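PDB 2PAJ: putative cytosine/guanine deaminase from Unidentified, which catalyses the zinc-dependent hydrolytic deamination of 2-amino-4-hydroxypteridines such as isoxanthopterin, releasing ammonium. Local coordinates for residues Thr12-Ala17 with Val61-Cys66; Ile414-Leu419 with Val443-Ser448. One frame throughout, in Å; residues are numbered along the deposited sequence.

Interaction 1: Thr12-Ala17 with Val61-Cys66; sequences TLIRNA and VDATDC
Ile14 and Val61 lie side by side on neighbouring parallel strands and point the same way. Their branches meet at CG1 of each residue, with Ile14 CG1 3.4 Å from Val61 CG1. Val61 CG1 sits between its own backbone N and carbonyl carbon (chi1 42°), the crowded position, and from there it meets Ile14 CA and CG1. The other branch of Ile14, CG2, is anti to the backbone N and rests on Ala63 CB at 3.7 Å. Strands 414-418 and 442-448 pack on this apolar face: Ile14 touches Phe447, Val61 touches Met444 and Ala63 touches Val416.

Three backbone bonds zip the strands together. Val61 N donates to Leu13 O, Arg15 N to Val61 O (2.9 Å), and Ala63 N to Arg15 O in a more bent bond of 142°. Arg15 and Asp62 form the next pair, on the face away from Ile14 and Val61. Their charged ends do not meet.

Past Arg15 and Asp62 a polar link takes over. Asn16 ND2 donates to Thr64 OG1 at 2.9 Å. The hydroxyl lies close to the Asn16 amide plane, and the bond is nearly straight at 166°. Thr64 OG1 in turn donates to Asp62 OD1, on the syn side, though tilted out of the carboxylate plane. A water donates to Asn16 O and accepts from Asp65 N, tying Asn16 to the type II turn of Ala63 to Cys66. The contact thus has two chemistries: an apolar inner face, and a hydrogen-bonded chain Asn16-Thr64-Asp62. Its hydroxyl accepts from one and donates to the other, which fixes the rotation of Thr64.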
loop_
_atom_site.group_PDB
_atom_site.type_symbol
_atom_site.label_atom_id
_atom_site.label_comp_id
_atom_site.label_asym_id
_atom_site.label_seq_id
_atom_site.Cartn_x
_atom_site.Cartn_y
_atom_site.Cartn_z
ATOM N N THR A 12 -2.024 25.166 8.682
ATOM C CA THR A 12 -2.921 24.485 9.586
ATOM C C THR A 12 -2.221 24.068 10.861
ATOM O O THR A 12 -1.042 23.731 10.853
ATOM C CB THR A 12 -3.528 23.265 8.902
ATOM O OG1 THR A 12 -4.293 23.703 7.773
ATOM C CG2 THR A 12 -4.411 22.497 9.867
ATOM N N LEU A 13 -2.954 24.097 11.965
ATOM C CA LEU A 13 -2.379 23.717 13.235
ATOM C C LEU A 13 -3.214 22.655 13.926
ATOM O O LEU A 13 -4.359 22.883 14.300
ATOM C CB LEU A 13 -2.242 24.943 14.141
ATOM C CG LEU A 13 -1.417 24.814 15.425
ATOM C CD1 LEU A 13 0.053 24.754 15.081
ATOM C CD2 LEU A 13 -1.690 26.000 16.337
ATOM N N ILE A 14 -2.630 21.475 14.061
ATOM C CA ILE A 14 -3.278 20.377 14.753
ATOM C C ILE A 14 -2.813 20.611 16.188
ATOM O O ILE A 14 -1.610 20.639 16.462
ATOM C CB ILE A 14 -2.765 19.021 14.219
ATOM C CG1 ILE A 14 -3.036 18.924 12.712
ATOM C CG2 ILE A 14 -3.442 17.873 14.945
ATOM C CD1 ILE A 14 -2.456 17.684 12.070
ATOM N N ARG A 15 -3.759 20.815 17.096
ATOM C CA ARG A 15 -3.389 21.104 18.472
ATOM C C ARG A 15 -3.811 20.097 19.521
ATOM O O ARG A 15 -4.822 19.399 19.383
ATOM C CB ARG A 15 -3.961 22.453 18.915
ATOM C CG ARG A 15 -3.997 23.545 17.876
ATOM C CD ARG A 15 -4.590 24.794 18.511
ATOM N NE ARG A 15 -3.762 25.273 19.624
ATOM C CZ ARG A 15 -4.177 26.120 20.566
ATOM N NH1 ARG A 15 -5.423 26.590 20.548
ATOM N NH2 ARG A 15 -3.339 26.506 21.523
ATOM N N ASN A 16 -3.006 20.057 20.579
ATOM C CA ASN A 16 -3.258 19.244 21.757
ATOM C C ASN A 16 -3.446 17.748 21.557
ATOM O O ASN A 16 -4.422 17.173 22.029
ATOM C CB ASN A 16 -4.470 19.841 22.471
ATOM C CG ASN A 16 -4.568 19.413 23.897
ATOM O OD1 ASN A 16 -3.599 19.502 24.647
ATOM N ND2 ASN A 16 -5.747 18.953 24.296
ATOM N N ALA A 17 -2.504 17.113 20.870
ATOM C CA ALA A 17 -2.596 15.674 20.623
ATOM C C ALA A 17 -2.229 14.893 21.889
ATOM O O ALA A 17 -1.327 15.288 22.638
ATOM C CB ALA A 17 -1.674 15.284 19.486
ATOM N N VAL A 61 -7.276 22.559 14.047
ATOM C CA VAL A 61 -7.992 21.314 14.260
ATOM C C VAL A 61 -7.635 20.833 15.666
ATOM O O VAL A 61 -6.468 20.568 15.969
ATOM C CB VAL A 61 -7.622 20.250 13.175
ATOM C CG1 VAL A 61 -6.154 20.271 12.908
ATOM C CG2 VAL A 61 -8.043 18.868 13.624
ATOM N N ASP A 62 -8.653 20.761 16.524
ATOM C CA ASP A 62 -8.506 20.338 17.914
ATOM C C ASP A 62 -8.378 18.820 18.037
ATOM O O ASP A 62 -9.362 18.080 17.942
ATOM C CB ASP A 62 -9.707 20.832 18.722
ATOM C CG ASP A 62 -9.578 20.538 20.201
ATOM O OD1 ASP A 62 -8.479 20.771 20.747
ATOM O OD2 ASP A 62 -10.572 20.082 20.816
ATOM N N ALA A 63 -7.150 18.368 18.256
ATOM C CA ALA A 63 -6.875 16.947 18.378
ATOM C C ALA A 63 -6.805 16.538 19.830
ATOM O O ALA A 63 -6.036 15.651 20.201
ATOM C CB ALA A 63 -5.567 16.601 17.675
ATOM N N THR A 64 -7.603 17.202 20.656
ATOM C CA THR A 64 -7.633 16.878 22.068
ATOM C C THR A 64 -8.124 15.444 22.250
ATOM O O THR A 64 -9.163 15.053 21.701
ATOM C CB THR A 64 -8.555 17.822 22.832
ATOM O OG1 THR A 64 -8.102 19.163 22.648
ATOM C CG2 THR A 64 -8.544 17.492 24.311
ATOM N N ASP A 65 -7.347 14.676 23.016
ATOM C CA ASP A 65 -7.624 13.275 23.324
ATOM C C ASP A 65 -7.375 12.366 22.135
ATOM O O ASP A 65 -7.628 11.162 22.211
ATOM C CB ASP A 65 -9.073 13.081 23.792
ATOM C CG ASP A 65 -9.382 13.829 25.062
ATOM O OD1 ASP A 65 -8.558 13.787 25.998
ATOM O OD2 ASP A 65 -10.465 14.442 25.123
ATOM N N CYS A 66 -6.890 12.937 21.038
ATOM C CA CYS A 66 -6.624 12.149 19.848
ATOM C C CYS A 66 -5.171 11.756 19.722
ATOM O O CYS A 66 -4.276 12.430 20.217
ATOM C CB CYS A 66 -7.051 12.904 18.591
ATOM S SG CYS A 66 -8.812 13.156 18.462
HETATM O O HOH W 1 -4.988 15.326 24.113
#

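Interaction 2: Ile414-Leu419 with Val443-Ser448; sequences IAVYRL and VMALFS
A classic beta bulge, with Val416 opposite Met444 and Ala445, interrupts this antiparallel strand pair in the beta structure that flanks the TIM barrel of the amidohydrolase. The strand axes run almost exactly antiparallel, at 179°. Val416 O takes Ala445 N at 3.2 Å, in its carbonyl plane and on a lone pair. Met444 N also points to this oxygen, but that bond is weak. Val416 N completes the pair with a straighter bond to Ala445 O, 2.7 Å long. Further along, Phe447 N donates to Ile414 O.

The side chains sort onto two faces. Val416 packs CB against Ala445 CB, and its CG1 branch, anti to the backbone N, meets Met444 CG at 3.5 Å. The Val416 and Met444 side chains cross obliquely. Met444 CG lies between its backbone N and carbonyl carbon (chi1 83°), and the chain bends again at chi2 and chi3. On the opposite face Tyr417 and Val443 lie side by side. Val443 CG1 approaches the ring obliquely, 3.7 Å from Tyr417 CE2. Ala415 and Leu446 share that face.

Strand 67-73 flanks strand 414-418, with Tyr69 edge-to-face on Tyr417. Strand 451-455 flanks the other partner, and its Arg452 binds Met444 O. The contact therefore sits in the middle of a run of strands, largely shielded from solvent. At its outer end the Arg418 side chain crosses Met444. Met444 CB lies over one guanidinium face, 4.2 Å above the plane and displaced toward the rim, while Arg418 NH2 stands 3.6 Å from Met444 CE.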
loop_
_atom_site.group_PDB
_atom_site.type_symbol
_atom_site.label_atom_id
_atom_site.label_comp_id
_atom_site.label_asym_id
_atom_site.label_seq_id
_atom_site.Cartn_x
_atom_site.Cartn_y
_atom_site.Cartn_z
ATOM N N ILE A 414 -0.771 12.685 7.435
ATOM C CA ILE A 414 -1.033 12.395 8.829
ATOM C C ILE A 414 -2.421 11.856 9.109
ATOM O O ILE A 414 -3.396 12.240 8.469
ATOM C CB ILE A 414 -0.834 13.669 9.687
ATOM C CG1 ILE A 414 0.528 14.277 9.379
ATOM C CG2 ILE A 414 -0.927 13.336 11.179
ATOM C CD1 ILE A 414 0.755 15.624 10.026
ATOM N N ALA A 415 -2.493 10.962 10.087
ATOM C CA ALA A 415 -3.752 10.387 10.518
ATOM C C ALA A 415 -3.995 10.791 11.976
ATOM O O ALA A 415 -3.133 10.624 12.835
ATOM C CB ALA A 415 -3.712 8.883 10.385
ATOM N N VAL A 416 -5.166 11.354 12.237
ATOM C CA VAL A 416 -5.541 11.765 13.575
ATOM C C VAL A 416 -6.734 10.910 13.954
ATOM O O VAL A 416 -7.817 11.066 13.388
ATOM C CB VAL A 416 -5.925 13.246 13.595
ATOM C CG1 VAL A 416 -6.386 13.659 14.987
ATOM C CG2 VAL A 416 -4.735 14.065 13.161
ATOM N N TYR A 417 -6.531 10.000 14.904
ATOM C CA TYR A 417 -7.598 9.097 15.340
ATOM C C TYR A 417 -8.307 9.482 16.639
ATOM O O TYR A 417 -7.670 9.855 17.626
ATOM C CB TYR A 417 -7.060 7.673 15.506
ATOM C CG TYR A 417 -6.337 7.103 14.311
ATOM C CD1 TYR A 417 -4.939 7.020 14.296
ATOM C CD2 TYR A 417 -7.041 6.606 13.212
ATOM C CE1 TYR A 417 -4.264 6.452 13.218
ATOM C CE2 TYR A 417 -6.374 6.036 12.131
ATOM C CZ TYR A 417 -4.987 5.961 12.141
ATOM O OH TYR A 417 -4.318 5.393 11.081
ATOM N N ARG A 418 -9.632 9.395 16.629
ATOM C CA ARG A 418 -10.409 9.674 17.828
ATOM C C ARG A 418 -10.783 8.301 18.399
ATOM O O ARG A 418 -11.393 7.482 17.708
ATOM C CB ARG A 418 -11.665 10.489 17.492
ATOM C CG ARG A 418 -12.514 10.836 18.708
ATOM C CD ARG A 418 -13.339 12.079 18.462
ATOM N NE ARG A 418 -12.540 13.299 18.548
ATOM C CZ ARG A 418 -12.819 14.405 17.868
ATOM N NH1 ARG A 418 -13.870 14.427 17.053
ATOM N NH2 ARG A 418 -12.070 15.488 18.003
ATOM N N LEU A 419 -10.386 8.038 19.644
ATOM C CA LEU A 419 -10.672 6.754 20.283
ATOM C C LEU A 419 -11.957 6.846 21.088
ATOM O O LEU A 419 -11.971 6.574 22.283
ATOM C CB LEU A 419 -9.527 6.359 21.210
ATOM C CG LEU A 419 -8.106 6.434 20.655
ATOM C CD1 LEU A 419 -7.132 6.055 21.747
ATOM C CD2 LEU A 419 -7.950 5.508 19.459
ATOM N N VAL A 443 -11.383 8.109 12.186
ATOM C CA VAL A 443 -10.480 9.089 11.578
ATOM C C VAL A 443 -11.124 10.475 11.581
ATOM O O VAL A 443 -11.895 10.830 10.683
ATOM C CB VAL A 443 -10.091 8.721 10.115
ATOM C CG1 VAL A 443 -8.965 7.707 10.107
ATOM C CG2 VAL A 443 -11.285 8.169 9.394
ATOM N N MET A 444 -10.813 11.255 12.609
ATOM C CA MET A 444 -11.367 12.590 12.702
ATOM C C MET A 444 -10.638 13.390 11.637
ATOM O O MET A 444 -11.167 14.356 11.099
ATOM C CB MET A 444 -11.138 13.181 14.112
ATOM C CG MET A 444 -9.775 13.821 14.348
ATOM S SD MET A 444 -9.791 15.621 14.102
ATOM C CE MET A 444 -9.328 16.182 15.758
ATOM N N ALA A 445 -9.426 12.959 11.309
ATOM C CA ALA A 445 -8.647 13.665 10.303
ATOM C C ALA A 445 -7.559 12.847 9.610
ATOM O O ALA A 445 -6.752 12.192 10.256
ATOM C CB ALA A 445 -8.021 14.904 10.926
ATOM N N LEU A 446 -7.554 12.901 8.281
ATOM C CA LEU A 446 -6.547 12.228 7.465
ATOM C C LEU A 446 -6.005 13.319 6.545
ATOM O O LEU A 446 -6.782 14.051 5.926
ATOM C CB LEU A 446 -7.162 11.112 6.613
ATOM C CG LEU A 446 -6.276 9.958 6.092
ATOM C CD1 LEU A 446 -6.572 9.712 4.628
ATOM C CD2 LEU A 446 -4.800 10.253 6.299
ATOM N N PHE A 447 -4.679 13.428 6.472
ATOM C CA PHE A 447 -4.017 14.411 5.626
ATOM C C PHE A 447 -3.135 13.758 4.590
ATOM O O PHE A 447 -2.325 12.893 4.911
ATOM C CB PHE A 447 -3.155 15.353 6.453
ATOM C CG PHE A 447 -3.940 16.332 7.250
ATOM C CD1 PHE A 447 -4.190 16.117 8.595
ATOM C CD2 PHE A 447 -4.461 17.458 6.638
ATOM C CE1 PHE A 447 -4.954 17.013 9.327
ATOM C CE2 PHE A 447 -5.226 18.363 7.346
ATOM C CZ PHE A 447 -5.476 18.142 8.705
ATOM N N SER A 448 -3.311 14.179 3.340
ATOM C CA SER A 448 -2.509 13.670 2.247
ATOM C C SER A 448 -1.942 14.883 1.530
ATOM O O SER A 448 -2.677 15.704 0.961
ATOM C CB SER A 448 -3.347 12.831 1.281
ATOM O OG SER A 448 -2.517 12.220 0.306
#

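Overall arrangement
Both segments of interaction 1 come before either segment of interaction 2. Their centres are 10 Å apart, on the same side of the chain's centre. Interaction 1 belongs to a four-stranded mixed sheet near the N-terminus, and interaction 2 to strands near the C-terminal end of the amidohydrolase family region. The two layers pack directly: Met444 CE lies against Ala63 CA, and Cys66 CB against Tyr417 O. Strand 67-73, which follows Cys66 directly, also pairs with strand 414-418. N-terminal and C-terminal strands thus pack together beside the barrel, as in the beta-sandwich part that amidohydrolases of this family commonly have, away from the zinc site.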